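Side-chain contacts in LPXTG-motif cell wall anchor domain protein (Mobiluncus mulieris, PDB 5U5O), which probably mediates adhesion of the bacterium as a giant cell-surface protein, built of Ig-like domains stiffened by intramolecular disulfide, isopeptide and ester cross-links: residues K104-L108 against T109-V113; T210-E213 against G214-K217. One frame throughout, in Å; residues are numbered along the deposited sequence. Where two conformers were deposited one is given.

Interaction 1 (K104-L108 against T109-V113); sequences KREDL and TKNQV
The short helix 105-109, joining strand 94-104 to the loop before strand 118-127 in the T-Q ester bond domain, ends where T109 and K110 fold back on R105, E106 and D107. R105 O takes the T109 backbone N at 3.0 Å, besides the L108 backbone N; T109 OG1 adds a weak bond to R105 O at 3.4 Å. K110 N reaches E106 O at 2.8 Å. K110 has positive phi, and here the chain leaves the helix. A bend at chi2 (-60°) brings the K110 side chain back along the last turn, where K110 NZ donates to D107 O at 3.1 Å, tilted 30° from the carbonyl plane; the ammonium charge probably complements the partial negative charge of the helix C-terminal carbonyls. R105 NE donates to K24 O and R105 NH2 to V19 O, which fixes the guanidinium, and R105 NH2 lies 3.8 Å from T109 CG2, the methyl packing obliquely against it. An ST turn starts at T109, the last helical residue: with chi1 at 65°, OG1 sits between its own N and carbonyl carbon, placed both for the weak bond to R105 O and to accept from N111 N, which donates to T109 OG1 at 3.1 Å.

Interaction 2 (T210-E213 against G214-K217); sequences TLKE and GEEK
K212 and E215 are the end residues of a type II beta turn, with E213 and G214 at its corners. The tight part lies between these ends: E215 N donates to K212 O at 3.0 Å and closes the turn, and the E215 carboxylate folds back to accept from K212 N, which meets E215 OE1 at 2.8 Å, almost straight (167°) but from above the carboxylate plane. The E215 side chain, extended beyond CG, lies alongside that of K212, pointing the same way; E215 OE1 comes within 3.6 Å of K212 CB. Next to it, buried L211 lays CD2 against E216 C at 3.6 Å and K217 CB at 3.9 Å, and also packs on L173 and K175 of strand 150-178. The outer side is looser: a water donates to E215 OE1 and is hydrogen-bonded to exposed T210 OG1, while K212 NZ stays 5.0 Å from E215 OE1, too far for direct contact. E213 OE1 forms a salt bridge with R189 NE. At G214 (phi 87°, psi -10°) a side chain would be jammed against E213 O, which calls for glycine. The arrangement is that of a type II beta turn with glycine at its third position, joining strands 205-212 and 216-223 of the DUF5979 domain.

Overall arrangement
From the N terminus the chain first builds the T-Q ester bond domain, where interaction 1 closes the end of helix 105-109 between strands 94-104 and 118-127, which belong to different sheets. The long, broken strand 150-178 then carries the chain into the DUF5979 domain. There interaction 2 closes the turn from strand 205-212, an outermost strand of the five-stranded sheet, to strand 216-223, which pairs with strand 150-178. The two contacts follow in series, neither nesting nor crossing, with centres about 37 Å apart and nearest atoms about 19 Å apart. V113, just beyond the helix of interaction 1, touches Q202 in the second domain.

Interaction 1 (K104-L108 against T109-V113)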
# COMPACT_ATOMS: atom_id res chain seq x y z
N LYS A 104 7.21 -3.23 11.60
CA LYS A 104 5.87 -3.41 12.13
C LYS A 104 4.85 -2.86 11.14
O LYS A 104 5.02 -1.76 10.63
CB LYS A 104 5.71 -2.70 13.48
CG LYS A 104 6.57 -3.29 14.58
CD LYS A 104 6.32 -2.62 15.93
CE LYS A 104 6.75 -1.16 15.91
NZ LYS A 104 6.83 -0.57 17.28
N ARG A 105 3.79 -3.62 10.89
CA ARG A 105 2.76 -3.20 9.94
C ARG A 105 2.19 -1.82 10.30
O ARG A 105 1.96 -1.00 9.41
CB ARG A 105 1.64 -4.23 9.82
CG ARG A 105 0.75 -4.02 8.59
CD ARG A 105 -0.12 -5.24 8.32
NE ARG A 105 -1.26 -5.29 9.23
CZ ARG A 105 -2.36 -4.54 9.11
NH1 ARG A 105 -3.33 -4.67 10.01
NH2 ARG A 105 -2.50 -3.65 8.13
N GLU A 106 2.01 -1.57 11.60
CA GLU A 106 1.47 -0.28 12.06
C GLU A 106 2.41 0.92 11.84
O GLU A 106 1.94 2.05 11.75
CB GLU A 106 1.02 -0.34 13.52
CG GLU A 106 2.12 -0.52 14.56
CD GLU A 106 1.66 -0.27 15.99
OE1 GLU A 106 0.47 0.06 16.23
OE2 GLU A 106 2.52 -0.39 16.89
N ASP A 107 3.72 0.68 11.75
CA ASP A 107 4.67 1.74 11.37
C ASP A 107 4.58 2.13 9.89
O ASP A 107 5.08 3.18 9.50
CB ASP A 107 6.11 1.35 11.72
CG ASP A 107 6.36 1.31 13.22
OD1 ASP A 107 5.47 1.71 14.00
OD2 ASP A 107 7.45 0.88 13.61
N LEU A 108 3.98 1.26 9.08
CA LEU A 108 3.67 1.57 7.68
C LEU A 108 2.29 2.21 7.52
O LEU A 108 2.14 3.22 6.84
CB LEU A 108 3.78 0.31 6.82
CG LEU A 108 5.18 -0.32 6.76
CD1 LEU A 108 5.12 -1.68 6.08
CD2 LEU A 108 6.15 0.60 6.04
N THR A 109 1.28 1.61 8.14
CA THR A 109 -0.09 2.09 7.98
C THR A 109 -0.43 3.29 8.86
O THR A 109 -1.40 4.00 8.58
CB THR A 109 -1.10 0.99 8.33
OG1 THR A 109 -0.99 0.65 9.73
CG2 THR A 109 -0.90 -0.26 7.47
N LYS A 110 0.31 3.47 9.96
CA LYS A 110 -0.02 4.44 11.02
C LYS A 110 -1.42 4.20 11.61
O LYS A 110 -2.03 5.12 12.15
CB LYS A 110 0.10 5.89 10.50
CG LYS A 110 1.34 6.17 9.67
CD LYS A 110 2.62 5.93 10.46
CE LYS A 110 3.85 6.23 9.62
NZ LYS A 110 5.10 6.11 10.42
N ASN A 111 -1.91 2.96 11.52
CA ASN A 111 -3.30 2.62 11.86
C ASN A 111 -4.38 3.49 11.18
O ASN A 111 -5.44 3.75 11.76
CB ASN A 111 -3.48 2.59 13.38
CG ASN A 111 -2.54 1.62 14.06
OD1 ASN A 111 -1.76 1.99 14.94
ND2 ASN A 111 -2.61 0.36 13.65
N GLN A 112 -4.09 3.91 9.95
CA GLN A 112 -4.97 4.75 9.15
C GLN A 112 -5.19 4.08 7.81
O GLN A 112 -4.46 3.14 7.43
CB GLN A 112 -4.34 6.14 8.95
CG GLN A 112 -4.31 6.99 10.21
CD GLN A 112 -3.45 8.25 10.08
OE1 GLN A 112 -2.59 8.35 9.20
NE2 GLN A 112 -3.67 9.20 10.98
N VAL A 113 -6.18 4.58 7.08
CA VAL A 113 -6.50 4.06 5.74
C VAL A 113 -5.26 4.23 4.84
O VAL A 113 -4.62 5.27 4.88
CB VAL A 113 -7.74 4.78 5.16
CG1 VAL A 113 -8.02 4.37 3.73
CG2 VAL A 113 -8.96 4.49 6.02

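Interaction 2 (T210-E213 against G214-K217)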
# COMPACT_ATOMS: atom_id res chain seq x y z
N THR A 210 -26.15 7.37 -13.68
CA THR A 210 -27.57 7.07 -13.57
C THR A 210 -27.82 5.59 -13.57
O THR A 210 -27.12 4.80 -14.19
CB THR A 210 -28.36 7.67 -14.74
OG1 THR A 210 -28.03 6.97 -15.95
CG2 THR A 210 -28.04 9.15 -14.90
N LEU A 211 -28.90 5.20 -12.87
CA LEU A 211 -29.41 3.84 -12.87
C LEU A 211 -30.88 3.86 -13.21
O LEU A 211 -31.66 4.62 -12.63
CB LEU A 211 -29.27 3.20 -11.49
CG LEU A 211 -27.84 3.05 -10.97
CD1 LEU A 211 -27.89 2.53 -9.53
CD2 LEU A 211 -27.02 2.11 -11.83
N LYS A 212 -31.26 3.02 -14.16
CA LYS A 212 -32.68 2.66 -14.29
C LYS A 212 -33.05 1.63 -13.22
O LYS A 212 -32.21 1.03 -12.55
CB LYS A 212 -33.01 2.15 -15.70
CG LYS A 212 -32.71 3.19 -16.77
CD LYS A 212 -33.21 2.82 -18.15
CE LYS A 212 -33.06 4.01 -19.09
NZ LYS A 212 -31.67 4.52 -19.16
N GLU A 213 -34.35 1.43 -13.02
CA GLU A 213 -34.82 0.43 -12.08
C GLU A 213 -34.20 -0.91 -12.41
O GLU A 213 -34.23 -1.35 -13.56
CB GLU A 213 -36.35 0.36 -12.14
CG GLU A 213 -36.96 -0.68 -11.22
CD GLU A 213 -38.48 -0.68 -11.23
OE1 GLU A 213 -39.11 0.18 -11.87
OE2 GLU A 213 -39.06 -1.55 -10.54
N GLY A 214 -33.62 -1.55 -11.39
CA GLY A 214 -33.00 -2.86 -11.54
C GLY A 214 -31.54 -2.87 -11.99
O GLY A 214 -30.90 -3.93 -11.98
N GLU A 215 -31.02 -1.72 -12.39
CA GLU A 215 -29.62 -1.61 -12.79
C GLU A 215 -28.69 -1.46 -11.60
O GLU A 215 -29.10 -1.07 -10.51
CB GLU A 215 -29.43 -0.43 -13.77
CG GLU A 215 -30.16 -0.64 -15.09
CD GLU A 215 -29.83 0.41 -16.14
OE1 GLU A 215 -29.46 1.56 -15.79
OE2 GLU A 215 -30.00 0.10 -17.33
N GLU A 216 -27.41 -1.79 -11.84
CA GLU A 216 -26.36 -1.66 -10.84
C GLU A 216 -25.12 -0.95 -11.41
O GLU A 216 -24.91 -0.91 -12.62
CB GLU A 216 -25.96 -3.02 -10.26
CG GLU A 216 -25.44 -4.02 -11.27
CD GLU A 216 -24.97 -5.30 -10.63
OE1 GLU A 216 -25.83 -6.11 -10.22
OE2 GLU A 216 -23.74 -5.51 -10.55
N LYS A 217 -24.32 -0.39 -10.51
CA LYS A 217 -23.03 0.24 -10.83
C LYS A 217 -22.10 -0.12 -9.70
O LYS A 217 -22.48 -0.04 -8.53
CB LYS A 217 -23.23 1.75 -10.89
CG LYS A 217 -21.98 2.61 -10.82
CD LYS A 217 -21.40 2.75 -12.18
CE LYS A 217 -20.13 3.57 -12.12
NZ LYS A 217 -19.37 3.35 -13.37
O HOH W 1 -28.98 4.41 -16.67